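Local coordinates for uncharacterized protein (Bacillus cereus, PDB 4QVU), which is of unknown function but has a HIT-like fold, binds zinc, and may be related to hexose-1-phosphate uridylyltransferases, at residues Ser226-Tyr229 / Pro235-Ser238; Thr195-Gly200 / Pro221-Ser226. All blocks are in the same frame, centred on the assembly; numbering follows the deposited sequence.

Overall arrangement
Both contacts belong to the C-terminal HIT-like part of the chain, and they follow one another along it. Interaction 2 is partly buried: the turn 195-200, after helix 179-195, packs near the end of strand 214-222 through aromatic rings and a proline. The chain then leaves the sheet and enters helix 227-232 at Ser226, which both contacts share. Interaction 1, farther out and largely a surface contact, returns the loop 235-238 to the start of that helix with one hydrogen bond and sparse apolar packing. Val237 rests on His198, so the two contacts touch although their centres lie 11 Å apart. Both are within reach of the second subunit.

Interaction 1. Residues Ser226-Tyr229 / Pro235-Ser238; sequences SPLY and PQVS
Gln236 reaches back from the loop 235-238 to Ser226, the N-cap residue of helix 227-232. Its CB makes no close approach to 226-229. One bond on, CG stands anti to the carbonyl carbon (chi1 -46°), which sends the chain towards the serine, and it comes to 3.7 Å from Ser226 OG and 4.1 Å from Ser226 CB. The chain bends at chi2, so that Gln236 CG and CD both lie alongside the hydroxyl, CD at 3.6 Å from Ser226 OG. At the tip, OE1 accepts a hydrogen bond from Ser226 OG at 3.1 Å. The donor sits above the carbonyl plane, 47° out of it, with a C=O...O angle of 106°, so the bond misses the lone-pair directions of the amide. Flanking it, Leu228 CB lies 3.7 Å from Gln236 OE1, and the leucine side chain crosses that of the glutamine at about a right angle.

Tyr229 and Pro235 form the apolar half of the contact. Pro235 N and CA come to the edge of the Tyr229 ring at its CD1 corner, with CA 4.0 Å from CD1. Pro235 CB is 4.1 Å from Tyr229 CD1. A backbone hydrogen bond joins Leu228 to Ile234, just ahead of Pro235 in the same loop. In the second subunit, Tyr108 packs on Leu228 and Leu56 on Gln236.

The N-cap serine of a short helix is thus tied by a single, poorly directed hydrogen bond to the loop that leaves the helix, at the surface of the C-terminal half of this HIT-like protein and partly covered by the second subunit.

Interaction 2. Residues Thr195-Gly200 / Pro221-Ser226; sequences TDFHKG and PRFVVS
Phe197 packs the CD2-CE2 side of its ring on Pro221 CB and CG, near the end of strand 214-222, and this is the tight part of the contact. Phe197 CE2 lies 3.6 Å from Pro221 CB, with the proline CG equally near, and the two side chains cross at about a right angle. The same ring carbon, CE2, is 3.9 Å from Phe223 CE1, which lies at the edge of the Phe197 ring and in its plane. Tyr192 and Ile193 of helix 179-195 pack on Phe197 and Pro221 respectively, continuing the apolar layer between helix and sheet.

The looser side belongs to His198, an exposed residue. Its CE1 stands over one face of the Phe223 ring, offset towards the rim, 4.0 Å from Phe223 CE2. The ring centroids are 4.7 Å apart and the planes are inclined at 36°, an oblique pairing. With CG between the backbone N and the carbonyl carbon (chi1 49°), Phe223 turns its ring towards the turn 195-200 and meets both aromatic residues there, while His198 CD2 lies over one face of Phe197.

The contact is apolar and aromatic, without a polar bond between the two segments. It therefore depends on packing, consistent with the burial of Phe197 and Pro221 and the exposure of His198.

Interaction 1. Residues Ser226-Tyr229 / Pro235-Ser238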
ATOM      1  N   SER A 226       3.997  18.011   3.671  1.00 68.95           N
ATOM      2  CA  SER A 226       5.228  18.673   3.243  1.00 69.71           C
ATOM      3  C   SER A 226       5.605  18.253   1.791  1.00 71.97           C
ATOM      4  O   SER A 226       5.572  17.057   1.475  1.00 70.04           O
ATOM      5  CB  SER A 226       6.362  18.337   4.208  1.00 73.08           C
ATOM      6  OG  SER A 226       7.639  18.687   3.691  1.00 86.63           O
ATOM      7  N   PRO A 227       5.972  19.214   0.909  1.00 68.28           N
ATOM      8  CA  PRO A 227       6.324  18.855  -0.478  1.00 67.53           C
ATOM      9  C   PRO A 227       7.521  17.906  -0.583  1.00 71.19           C
ATOM     10  O   PRO A 227       7.573  17.096  -1.506  1.00 70.51           O
ATOM     11  CB  PRO A 227       6.670  20.197  -1.114  1.00 71.83           C
ATOM     12  CG  PRO A 227       6.021  21.203  -0.272  1.00 77.60           C
ATOM     13  CD  PRO A 227       6.049  20.670   1.114  1.00 71.93           C
ATOM     14  N   LEU A 228       8.471  17.992   0.363  1.00 67.81           N
ATOM     15  CA  LEU A 228       9.666  17.153   0.383  1.00 66.67           C
ATOM     16  C   LEU A 228       9.302  15.726   0.731  1.00 68.11           C
ATOM     17  O   LEU A 228       9.984  14.816   0.280  1.00 67.14           O
ATOM     18  CB  LEU A 228      10.709  17.704   1.354  1.00 68.35           C
ATOM     19  CG  LEU A 228      11.785  18.569   0.711  1.00 76.46           C
ATOM     20  CD1 LEU A 228      11.194  19.748  -0.060  1.00 78.43           C
ATOM     21  CD2 LEU A 228      12.796  19.024   1.729  1.00 81.83           C
ATOM     22  N   TYR A 229       8.193  15.529   1.458  1.00 64.20           N
ATOM     23  CA  TYR A 229       7.682  14.213   1.793  1.00 62.24           C
ATOM     24  C   TYR A 229       6.862  13.662   0.617  1.00 65.81           C
ATOM     25  O   TYR A 229       7.027  12.492   0.261  1.00 66.01           O
ATOM     26  CB  TYR A 229       6.840  14.228   3.091  1.00 63.21           C
ATOM     27  CG  TYR A 229       6.512  12.827   3.557  1.00 64.08           C
ATOM     28  CD1 TYR A 229       7.433  12.083   4.286  1.00 66.73           C
ATOM     29  CD2 TYR A 229       5.339  12.192   3.153  1.00 63.31           C
ATOM     30  CE1 TYR A 229       7.178  10.763   4.649  1.00 66.78           C
ATOM     31  CE2 TYR A 229       5.076  10.870   3.502  1.00 63.37           C
ATOM     32  CZ  TYR A 229       5.996  10.162   4.262  1.00 73.97           C
ATOM     33  OH  TYR A 229       5.757   8.863   4.639  1.00 77.63           O
ATOM     34  N   PRO A 235      11.073  13.231   5.480  1.00 75.04           N
ATOM     35  CA  PRO A 235      10.213  13.800   6.535  1.00 75.92           C
ATOM     36  C   PRO A 235      10.883  14.930   7.298  1.00 83.15           C
ATOM     37  O   PRO A 235      12.107  14.964   7.407  1.00 83.14           O
ATOM     38  CB  PRO A 235       9.958  12.612   7.455  1.00 76.69           C
ATOM     39  CG  PRO A 235      11.183  11.742   7.307  1.00 80.94           C
ATOM     40  CD  PRO A 235      11.763  12.002   5.937  1.00 76.38           C
ATOM     41  N   GLN A 236      10.064  15.849   7.835  1.00 83.83           N
ATOM     42  CA  GLN A 236      10.528  16.979   8.660  1.00 87.85           C
ATOM     43  C   GLN A 236      10.586  16.509  10.114  1.00 94.59           C
ATOM     44  O   GLN A 236      11.612  16.664  10.780  1.00 96.31           O
ATOM     45  CB  GLN A 236       9.623  18.226   8.502  1.00 90.40           C
ATOM     46  CG  GLN A 236       9.231  18.607   7.056  1.00115.26           C
ATOM     47  CD  GLN A 236      10.376  18.888   6.096  1.00135.42           C
ATOM     48  OE1 GLN A 236      10.431  18.332   4.989  1.00130.00           O
ATOM     49  NE2 GLN A 236      11.299  19.760   6.479  1.00126.13           N
ATOM     50  N   VAL A 237       9.480  15.881  10.572  1.00 90.73           N
ATOM     51  CA  VAL A 237       9.285  15.279  11.895  1.00 91.29           C
ATOM     52  C   VAL A 237       9.585  13.756  11.818  1.00 93.68           C
ATOM     53  O   VAL A 237      10.006  13.264  10.764  1.00 92.94           O
ATOM     54  CB  VAL A 237       7.842  15.549  12.444  1.00 95.11           C
ATOM     55  CG1 VAL A 237       7.636  17.019  12.809  1.00 97.10           C
ATOM     56  CG2 VAL A 237       6.753  15.059  11.480  1.00 92.52           C
ATOM     57  N   SER A 238       9.353  13.018  12.933  1.00 88.49           N
ATOM     58  CA  SER A 238       9.494  11.559  13.011  1.00 85.62           C
ATOM     59  C   SER A 238       8.254  10.882  12.442  1.00 85.55           C
ATOM     60  O   SER A 238       7.134  11.253  12.809  1.00 85.26           O
ATOM     61  CB  SER A 238       9.723  11.107  14.452  1.00 88.32           C
ATOM     62  OG  SER A 238       9.529   9.709  14.592  1.00 91.28           O
TER

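Interaction 2. Residues Thr195-Gly200 / Pro221-Ser226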
ATOM      1  N   THR A 195      -2.841  20.099  19.861  1.00 82.91           N
ATOM      2  CA  THR A 195      -1.759  20.642  20.680  1.00 85.35           C
ATOM      3  C   THR A 195      -0.355  20.086  20.333  1.00 91.03           C
ATOM      4  O   THR A 195       0.530  20.900  20.066  1.00 92.77           O
ATOM      5  CB  THR A 195      -2.054  20.366  22.165  1.00 86.54           C
ATOM      6  OG1 THR A 195      -3.343  20.883  22.480  1.00 80.75           O
ATOM      7  CG2 THR A 195      -1.011  20.960  23.109  1.00 86.59           C
ATOM      8  N   ASP A 196      -0.122  18.751  20.405  1.00 86.57           N
ATOM      9  CA  ASP A 196       1.232  18.212  20.266  1.00 86.66           C
ATOM     10  C   ASP A 196       1.533  17.536  18.936  1.00 89.64           C
ATOM     11  O   ASP A 196       2.675  17.664  18.492  1.00 91.65           O
ATOM     12  CB  ASP A 196       1.524  17.211  21.378  1.00 89.00           C
ATOM     13  CG  ASP A 196       1.728  17.895  22.723  1.00101.23           C
ATOM     14  OD1 ASP A 196       2.556  18.831  22.797  1.00103.78           O
ATOM     15  OD2 ASP A 196       1.084  17.479  23.700  1.00107.38           O
ATOM     16  N   PHE A 197       0.580  16.820  18.310  1.00 82.98           N
ATOM     17  CA  PHE A 197       0.823  16.174  17.017  1.00 79.89           C
ATOM     18  C   PHE A 197       1.245  17.228  15.994  1.00 88.31           C
ATOM     19  O   PHE A 197       0.503  18.192  15.781  1.00 88.68           O
ATOM     20  CB  PHE A 197      -0.433  15.415  16.551  1.00 78.33           C
ATOM     21  CG  PHE A 197      -0.259  14.568  15.308  1.00 76.38           C
ATOM     22  CD1 PHE A 197       0.328  13.309  15.379  1.00 77.24           C
ATOM     23  CD2 PHE A 197      -0.738  15.004  14.075  1.00 76.57           C
ATOM     24  CE1 PHE A 197       0.461  12.515  14.232  1.00 76.43           C
ATOM     25  CE2 PHE A 197      -0.604  14.210  12.929  1.00 77.10           C
ATOM     26  CZ  PHE A 197      -0.012  12.969  13.015  1.00 74.13           C
ATOM     27  N   HIS A 198       2.485  17.101  15.443  1.00 88.70           N
ATOM     28  CA  HIS A 198       3.097  18.021  14.454  1.00 90.91           C
ATOM     29  C   HIS A 198       3.179  19.468  15.009  1.00 96.37           C
ATOM     30  O   HIS A 198       3.137  20.433  14.236  1.00 96.12           O
ATOM     31  CB  HIS A 198       2.307  18.001  13.119  1.00 91.11           C
ATOM     32  CG  HIS A 198       2.563  16.811  12.251  1.00 93.65           C
ATOM     33  ND1 HIS A 198       2.923  16.957  10.915  1.00 95.72           N
ATOM     34  CD2 HIS A 198       2.535  15.488  12.553  1.00 94.98           C
ATOM     35  CE1 HIS A 198       3.083  15.726  10.449  1.00 93.94           C
ATOM     36  NE2 HIS A 198       2.855  14.806  11.395  1.00 93.69           N
ATOM     37  N   LYS A 199       3.293  19.596  16.356  1.00 94.60           N
ATOM     38  CA  LYS A 199       3.348  20.833  17.148  1.00 97.43           C
ATOM     39  C   LYS A 199       2.055  21.682  16.934  1.00101.99           C
ATOM     40  O   LYS A 199       2.103  22.914  16.984  1.00104.36           O
ATOM     41  CB  LYS A 199       4.615  21.650  16.815  1.00101.96           C
ATOM     42  N   GLY A 200       0.919  21.002  16.748  1.00 96.07           N
ATOM     43  CA  GLY A 200      -0.380  21.626  16.505  1.00 95.42           C
ATOM     44  C   GLY A 200      -0.829  21.352  15.088  1.00 96.08           C
ATOM     45  O   GLY A 200      -0.118  21.700  14.142  1.00 96.13           O
ATOM     46  N   PRO A 221      -6.060  13.132  11.857  1.00 61.41           N
ATOM     47  CA  PRO A 221      -5.511  14.481  11.653  1.00 61.92           C
ATOM     48  C   PRO A 221      -5.461  14.826  10.162  1.00 66.61           C
ATOM     49  O   PRO A 221      -5.255  13.949   9.313  1.00 63.88           O
ATOM     50  CB  PRO A 221      -4.104  14.399  12.253  1.00 64.06           C
ATOM     51  CG  PRO A 221      -4.071  13.125  13.033  1.00 68.54           C
ATOM     52  CD  PRO A 221      -5.020  12.211  12.356  1.00 62.98           C
ATOM     53  N   ARG A 222      -5.720  16.095   9.845  1.00 64.94           N
ATOM     54  CA  ARG A 222      -5.729  16.579   8.478  1.00 64.57           C
ATOM     55  C   ARG A 222      -4.786  17.767   8.399  1.00 72.61           C
ATOM     56  O   ARG A 222      -4.871  18.702   9.195  1.00 74.51           O
ATOM     57  CB  ARG A 222      -7.165  16.924   8.036  1.00 61.77           C
ATOM     58  CG  ARG A 222      -8.173  15.760   8.044  1.00 57.34           C
ATOM     59  CD  ARG A 222      -7.952  14.669   6.993  1.00 57.66           C
ATOM     60  NE  ARG A 222      -7.942  15.206   5.627  1.00 63.32           N
ATOM     61  CZ  ARG A 222      -9.001  15.295   4.832  1.00 73.94           C
ATOM     62  NH1 ARG A 222     -10.182  14.851   5.234  1.00 62.87           N
ATOM     63  NH2 ARG A 222      -8.885  15.809   3.618  1.00 65.64           N
ATOM     64  N   PHE A 223      -3.830  17.684   7.496  1.00 71.11           N
ATOM     65  CA  PHE A 223      -2.768  18.688   7.324  1.00 72.73           C
ATOM     66  C   PHE A 223      -2.254  18.661   5.899  1.00 75.37           C
ATOM     67  O   PHE A 223      -2.346  17.626   5.233  1.00 73.88           O
ATOM     68  CB  PHE A 223      -1.602  18.427   8.327  1.00 74.54           C
ATOM     69  CG  PHE A 223      -1.110  16.996   8.363  1.00 74.38           C
ATOM     70  CD1 PHE A 223      -1.734  16.047   9.169  1.00 76.21           C
ATOM     71  CD2 PHE A 223      -0.041  16.589   7.569  1.00 76.43           C
ATOM     72  CE1 PHE A 223      -1.316  14.707   9.161  1.00 75.81           C
ATOM     73  CE2 PHE A 223       0.392  15.253   7.579  1.00 77.92           C
ATOM     74  CZ  PHE A 223      -0.252  14.321   8.374  1.00 74.97           C
ATOM     75  N   VAL A 224      -1.717  19.787   5.426  1.00 72.51           N
ATOM     76  CA  VAL A 224      -1.116  19.816   4.094  1.00 72.12           C
ATOM     77  C   VAL A 224       0.243  19.127   4.251  1.00 74.95           C
ATOM     78  O   VAL A 224       1.066  19.552   5.068  1.00 76.06           O
ATOM     79  CB  VAL A 224      -1.044  21.242   3.469  1.00 77.72           C
ATOM     80  CG1 VAL A 224      -0.305  21.229   2.134  1.00 77.54           C
ATOM     81  CG2 VAL A 224      -2.445  21.833   3.296  1.00 78.03           C
ATOM     82  N   VAL A 225       0.421  17.997   3.565  1.00 68.95           N
ATOM     83  CA  VAL A 225       1.667  17.221   3.645  1.00 67.83           C
ATOM     84  C   VAL A 225       2.809  18.057   3.026  1.00 72.64           C
ATOM     85  O   VAL A 225       2.597  18.759   2.025  1.00 72.92           O
ATOM     86  CB  VAL A 225       1.534  15.820   2.970  1.00 69.44           C
ATOM     87  CG1 VAL A 225       2.783  14.975   3.185  1.00 68.22           C
ATOM     88  CG2 VAL A 225       0.298  15.074   3.485  1.00 67.96           C
ATOM     89  N   SER A 226       3.997  18.011   3.671  1.00 68.95           N
ATOM     90  CA  SER A 226       5.228  18.673   3.243  1.00 69.71           C
ATOM     91  C   SER A 226       5.605  18.253   1.791  1.00 71.97           C
ATOM     92  O   SER A 226       5.572  17.057   1.475  1.00 70.04           O
ATOM     93  CB  SER A 226       6.362  18.337   4.208  1.00 73.08           C
ATOM     94  OG  SER A 226       7.639  18.687   3.691  1.00 86.63           O
TER